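Long-range contact in glucose-6-phosphate isomerase (Chlamydia trachomatis D/UW-3/CX, PDB 6OTU), which catalyses the reversible isomerization of glucose-6-phosphate to fructose-6-phosphate: residues L201-T214 with H239-D251. Sequence-based numbering, arbitrary orientation.
Sequences LEQTLVVVVSKSGT and HFVAVTSQGSPMD. With G6Q (glucose-6-phosphate), chain E.
V206 N donates to H239 O at 2.8 Å, the first of five backbone hydrogen bonds that zip strand 204-209 to strand 240-245 in parallel; V206 O, V208 N, V208 O and S210 N follow, paired with V241 N, V241 O, V243 N and V243 O. At the C-terminal end of strand 240-245, S245 N reaches K211 O (3.0 Å), in the loop after strand 204-209, on an in-plane lone pair. At the other end the H239 ring turns an edge to the start of strand 204-209 and the preceding 3-10 segment: ND1 donates to T204 O (3.0 Å), near the ring plane, and CE1 sits beside E202 O.

Apolar packing occupies both faces of the sheet. On one, V206 lays its CB over the F240 ring, a CH-pi contact 4.0 Å from the centroid, while V208 CG2 touches the ring's edge; helix 216-231 covers this side, with Y229 edge-to-face on F240. On the other, V207 CG1 leans against V243 CG2, and L205 CD1 meets V241 CG2.

T244 OG1, anti to its own N (chi1 -177°), lies 2.9 Å from both S210 O and K211 O, and in the following loop M250 CE rests against G213. The phosphate of glucose-6-phosphate is gripped by K211 N to O1P (2.7 Å), S212 N and OG to O2P, and S210 OG to O3P. S210 OG also accepts from G213 N, an ST motif. The arrangement is a beta-alpha-beta unit of the SIS fold, whose loop after strand 204-209 supplies part of the glucose-6-phosphate pocket, as do S160, T215 and R269.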
loop_
_atom_site.group_PDB
_atom_site.type_symbol
_atom_site.label_atom_id
_atom_site.label_comp_id
_atom_site.label_asym_id
_atom_site.label_seq_id
_atom_site.Cartn_x
_atom_site.Cartn_y
_atom_site.Cartn_z
ATOM N N LEU A 201 -7.483 -19.938 22.953
ATOM C CA LEU A 201 -8.063 -20.896 22.011
ATOM C C LEU A 201 -9.442 -21.353 22.462
ATOM O O LEU A 201 -10.355 -21.489 21.639
ATOM C CB LEU A 201 -7.137 -22.103 21.826
ATOM C CG LEU A 201 -5.777 -21.888 21.138
ATOM C CD1 LEU A 201 -4.925 -23.154 21.183
ATOM C CD2 LEU A 201 -5.929 -21.397 19.702
ATOM N N GLU A 202 -9.619 -21.579 23.771
ATOM C CA GLU A 202 -10.921 -22.010 24.272
ATOM C C GLU A 202 -12.011 -20.998 23.939
ATOM O O GLU A 202 -13.182 -21.368 23.801
ATOM C CB GLU A 202 -10.857 -22.248 25.777
ATOM C CG GLU A 202 -11.727 -23.405 26.223
ATOM C CD GLU A 202 -11.236 -24.047 27.507
ATOM O OE1 GLU A 202 -11.496 -25.258 27.702
ATOM O OE2 GLU A 202 -10.592 -23.338 28.319
ATOM N N GLN A 203 -11.640 -19.728 23.773
ATOM C CA GLN A 203 -12.572 -18.655 23.462
ATOM C C GLN A 203 -12.601 -18.307 21.980
ATOM O O GLN A 203 -13.277 -17.351 21.592
ATOM C CB GLN A 203 -12.220 -17.410 24.284
ATOM C CG GLN A 203 -12.848 -17.384 25.669
ATOM C CD GLN A 203 -14.353 -17.644 25.629
ATOM O OE1 GLN A 203 -15.111 -16.856 25.061
ATOM N NE2 GLN A 203 -14.785 -18.754 26.228
ATOM N N THR A 204 -11.900 -19.059 21.142
ATOM C CA THR A 204 -11.651 -18.666 19.761
ATOM C C THR A 204 -12.462 -19.531 18.812
ATOM O O THR A 204 -12.473 -20.759 18.934
ATOM C CB THR A 204 -10.157 -18.773 19.413
ATOM O OG1 THR A 204 -9.398 -17.846 20.206
ATOM C CG2 THR A 204 -9.934 -18.459 17.950
ATOM N N LEU A 205 -13.137 -18.885 17.873
ATOM C CA LEU A 205 -13.753 -19.552 16.739
ATOM C C LEU A 205 -12.857 -19.353 15.511
ATOM O O LEU A 205 -12.510 -18.219 15.169
ATOM C CB LEU A 205 -15.158 -18.985 16.499
ATOM C CG LEU A 205 -15.822 -19.462 15.204
ATOM C CD1 LEU A 205 -16.236 -20.926 15.357
ATOM C CD2 LEU A 205 -17.010 -18.585 14.807
ATOM N N VAL A 206 -12.457 -20.446 14.866
ATOM C CA VAL A 206 -11.565 -20.369 13.708
ATOM C C VAL A 206 -12.395 -20.554 12.447
ATOM O O VAL A 206 -13.015 -21.603 12.260
ATOM C CB VAL A 206 -10.453 -21.428 13.775
ATOM C CG1 VAL A 206 -9.611 -21.379 12.494
ATOM C CG2 VAL A 206 -9.597 -21.243 15.020
ATOM N N VAL A 207 -12.397 -19.562 11.567
ATOM C CA VAL A 207 -13.197 -19.602 10.345
ATOM C C VAL A 207 -12.239 -19.781 9.173
ATOM O O VAL A 207 -11.515 -18.850 8.795
ATOM C CB VAL A 207 -14.059 -18.339 10.180
ATOM C CG1 VAL A 207 -14.984 -18.463 8.958
ATOM C CG2 VAL A 207 -14.881 -18.101 11.436
ATOM N N VAL A 208 -12.222 -20.981 8.605
ATOM C CA VAL A 208 -11.388 -21.280 7.447
ATOM C C VAL A 208 -12.185 -20.963 6.184
ATOM O O VAL A 208 -13.222 -21.583 5.914
ATOM C CB VAL A 208 -10.919 -22.743 7.456
ATOM C CG1 VAL A 208 -9.735 -22.922 6.518
ATOM C CG2 VAL A 208 -10.563 -23.173 8.869
ATOM N N VAL A 209 -11.704 -19.998 5.415
ATOM C CA VAL A 209 -12.418 -19.478 4.261
ATOM C C VAL A 209 -11.575 -19.796 3.034
ATOM O O VAL A 209 -10.472 -19.258 2.871
ATOM C CB VAL A 209 -12.686 -17.967 4.384
ATOM C CG1 VAL A 209 -13.421 -17.451 3.159
ATOM C CG2 VAL A 209 -13.466 -17.658 5.666
ATOM N N SER A 210 -12.087 -20.671 2.173
ATOM C CA SER A 210 -11.373 -21.021 0.945
ATOM C C SER A 210 -12.404 -21.523 -0.056
ATOM O O SER A 210 -13.003 -22.578 0.168
ATOM C CB SER A 210 -10.308 -22.079 1.215
ATOM O OG SER A 210 -9.963 -22.767 0.025
ATOM N N LYS A 211 -12.602 -20.776 -1.147
ATOM C CA LYS A 211 -13.601 -21.149 -2.147
ATOM C C LYS A 211 -13.314 -22.535 -2.713
ATOM O O LYS A 211 -14.153 -23.442 -2.627
ATOM C CB LYS A 211 -13.651 -20.095 -3.264
ATOM C CG LYS A 211 -14.586 -20.442 -4.429
ATOM C CD LYS A 211 -14.802 -19.270 -5.402
ATOM C CE LYS A 211 -15.481 -19.726 -6.694
ATOM N NZ LYS A 211 -15.616 -18.637 -7.697
ATOM N N SER A 212 -12.113 -22.729 -3.271
ATOM C CA SER A 212 -11.750 -24.034 -3.819
ATOM C C SER A 212 -11.725 -25.120 -2.758
ATOM O O SER A 212 -12.024 -26.283 -3.056
ATOM C CB SER A 212 -10.376 -23.965 -4.484
ATOM O OG SER A 212 -9.370 -23.630 -3.540
ATOM N N GLY A 213 -11.336 -24.776 -1.530
ATOM C CA GLY A 213 -11.017 -25.760 -0.514
ATOM C C GLY A 213 -9.659 -26.412 -0.651
ATOM O O GLY A 213 -9.387 -27.380 0.068
ATOM N N THR A 214 -8.785 -25.918 -1.545
ATOM C CA THR A 214 -7.512 -26.588 -1.811
ATOM C C THR A 214 -6.290 -25.659 -1.835
ATOM O O THR A 214 -5.181 -26.130 -2.114
ATOM C CB THR A 214 -7.593 -27.356 -3.136
ATOM O OG1 THR A 214 -8.045 -26.474 -4.168
ATOM C CG2 THR A 214 -8.575 -28.515 -3.025
ATOM N N HIS A 239 -14.492 -25.904 17.348
ATOM C CA HIS A 239 -14.010 -24.535 17.178
ATOM C C HIS A 239 -13.795 -24.109 15.725
ATOM O O HIS A 239 -13.475 -22.932 15.489
ATOM C CB HIS A 239 -12.701 -24.338 17.953
ATOM C CG HIS A 239 -12.853 -24.470 19.435
ATOM N ND1 HIS A 239 -13.049 -23.386 20.262
ATOM C CD2 HIS A 239 -12.838 -25.561 20.240
ATOM C CE1 HIS A 239 -13.145 -23.801 21.513
ATOM N NE2 HIS A 239 -13.019 -25.116 21.527
ATOM N N PHE A 240 -13.960 -25.007 14.748
ATOM C CA PHE A 240 -13.632 -24.711 13.354
ATOM C C PHE A 240 -14.890 -24.649 12.497
ATOM O O PHE A 240 -15.714 -25.572 12.516
ATOM C CB PHE A 240 -12.649 -25.737 12.795
ATOM C CG PHE A 240 -11.274 -25.597 13.366
ATOM C CD1 PHE A 240 -11.002 -26.024 14.660
ATOM C CD2 PHE A 240 -10.265 -25.000 12.634
ATOM C CE1 PHE A 240 -9.743 -25.867 15.204
ATOM C CE2 PHE A 240 -8.984 -24.855 13.175
ATOM C CZ PHE A 240 -8.731 -25.283 14.456
ATOM N N VAL A 241 -15.027 -23.550 11.759
ATOM C CA VAL A 241 -16.119 -23.313 10.826
ATOM C C VAL A 241 -15.513 -23.201 9.435
ATOM O O VAL A 241 -14.431 -22.624 9.270
ATOM C CB VAL A 241 -16.905 -22.034 11.203
ATOM C CG1 VAL A 241 -17.663 -21.457 10.003
ATOM C CG2 VAL A 241 -17.859 -22.321 12.361
ATOM N N ALA A 242 -16.184 -23.777 8.437
ATOM C CA ALA A 242 -15.726 -23.653 7.061
ATOM C C ALA A 242 -16.667 -22.770 6.243
ATOM O O ALA A 242 -17.885 -22.735 6.463
ATOM C CB ALA A 242 -15.573 -25.020 6.393
ATOM N N VAL A 243 -16.064 -22.028 5.318
ATOM C CA VAL A 243 -16.762 -21.257 4.302
ATOM C C VAL A 243 -16.103 -21.647 2.989
ATOM O O VAL A 243 -14.918 -21.371 2.786
ATOM C CB VAL A 243 -16.670 -19.743 4.546
ATOM C CG1 VAL A 243 -17.417 -18.958 3.473
ATOM C CG2 VAL A 243 -17.217 -19.400 5.923
ATOM N N THR A 244 -16.848 -22.322 2.116
ATOM C CA THR A 244 -16.275 -22.871 0.895
ATOM C C THR A 244 -17.363 -23.046 -0.153
ATOM O O THR A 244 -18.561 -22.968 0.142
ATOM C CB THR A 244 -15.575 -24.221 1.145
ATOM O OG1 THR A 244 -14.980 -24.658 -0.074
ATOM C CG2 THR A 244 -16.575 -25.288 1.580
ATOM N N SER A 245 -16.920 -23.282 -1.391
ATOM C CA SER A 245 -17.820 -23.611 -2.488
ATOM C C SER A 245 -18.601 -24.888 -2.187
ATOM O O SER A 245 -18.095 -25.816 -1.552
ATOM C CB SER A 245 -17.022 -23.784 -3.783
ATOM O OG SER A 245 -17.807 -23.420 -4.906
ATOM N N GLN A 246 -19.849 -24.938 -2.650
ATOM C CA GLN A 246 -20.650 -26.134 -2.431
ATOM C C GLN A 246 -20.043 -27.322 -3.171
ATOM O O GLN A 246 -19.622 -27.205 -4.323
ATOM C CB GLN A 246 -22.090 -25.907 -2.884
ATOM C CG GLN A 246 -23.072 -26.925 -2.329
ATOM C CD GLN A 246 -24.444 -26.324 -2.074
ATOM O OE1 GLN A 246 -24.841 -25.359 -2.728
ATOM N NE2 GLN A 246 -25.172 -26.890 -1.116
ATOM N N GLY A 247 -19.992 -28.472 -2.501
ATOM C CA GLY A 247 -19.380 -29.654 -3.087
ATOM C C GLY A 247 -17.864 -29.643 -3.120
ATOM O O GLY A 247 -17.266 -30.589 -3.646
ATOM N N SER A 248 -17.231 -28.596 -2.590
ATOM C CA SER A 248 -15.790 -28.525 -2.437
ATOM C C SER A 248 -15.260 -29.635 -1.523
ATOM O O SER A 248 -16.004 -30.208 -0.726
ATOM C CB SER A 248 -15.420 -27.143 -1.880
ATOM O OG SER A 248 -14.288 -27.206 -1.044
ATOM N N PRO A 249 -13.961 -29.940 -1.612
ATOM C CA PRO A 249 -13.368 -30.915 -0.678
ATOM C C PRO A 249 -13.489 -30.507 0.776
ATOM O O PRO A 249 -13.336 -31.359 1.659
ATOM C CB PRO A 249 -11.896 -30.974 -1.110
ATOM C CG PRO A 249 -11.894 -30.495 -2.525
ATOM C CD PRO A 249 -12.978 -29.455 -2.595
ATOM N N MET A 250 -13.773 -29.237 1.047
ATOM C CA MET A 250 -13.904 -28.698 2.394
ATOM C C MET A 250 -15.343 -28.711 2.900
ATOM O O MET A 250 -15.563 -28.525 4.105
ATOM C CB MET A 250 -13.357 -27.262 2.417
ATOM C CG MET A 250 -12.828 -26.766 3.749
ATOM S SD MET A 250 -12.046 -25.133 3.591
ATOM C CE MET A 250 -10.427 -25.648 3.044
ATOM N N ASP A 251 -16.314 -28.932 2.010
ATOM C CA ASP A 251 -17.734 -28.896 2.327
ATOM C C ASP A 251 -18.095 -30.147 3.124
ATOM O O ASP A 251 -18.698 -31.087 2.594
ATOM C CB ASP A 251 -18.524 -28.774 1.021
ATOM C CG ASP A 251 -20.000 -28.574 1.234
ATOM O OD1 ASP A 251 -20.409 -28.213 2.356
ATOM O OD2 ASP A 251 -20.754 -28.782 0.256
HETATM C C1 G6Q E . -9.824 -14.067 -6.165
HETATM C C2 G6Q E . -8.571 -14.871 -6.523
HETATM C C3 G6Q E . -7.706 -15.232 -5.320
HETATM C C4 G6Q E . -8.333 -16.281 -4.394
HETATM C C5 G6Q E . -7.300 -16.857 -3.425
HETATM C C6 G6Q E . -7.922 -17.755 -2.383
HETATM O O1 G6Q E . -10.639 -13.854 -7.000
HETATM O O2 G6Q E . -8.915 -16.056 -7.230
HETATM O O3 G6Q E . -7.412 -14.055 -4.564
HETATM O O4 G6Q E . -9.397 -15.703 -3.643
HETATM O O5 G6Q E . -6.305 -17.563 -4.173
HETATM O O6 G6Q E . -8.649 -18.805 -3.078
HETATM P P G6Q E . -9.602 -19.806 -2.239
HETATM O O1P G6Q E . -10.702 -18.951 -1.632
HETATM O O2P G6Q E . -10.126 -20.783 -3.284
HETATM O O3P G6Q E . -8.731 -20.469 -1.191
#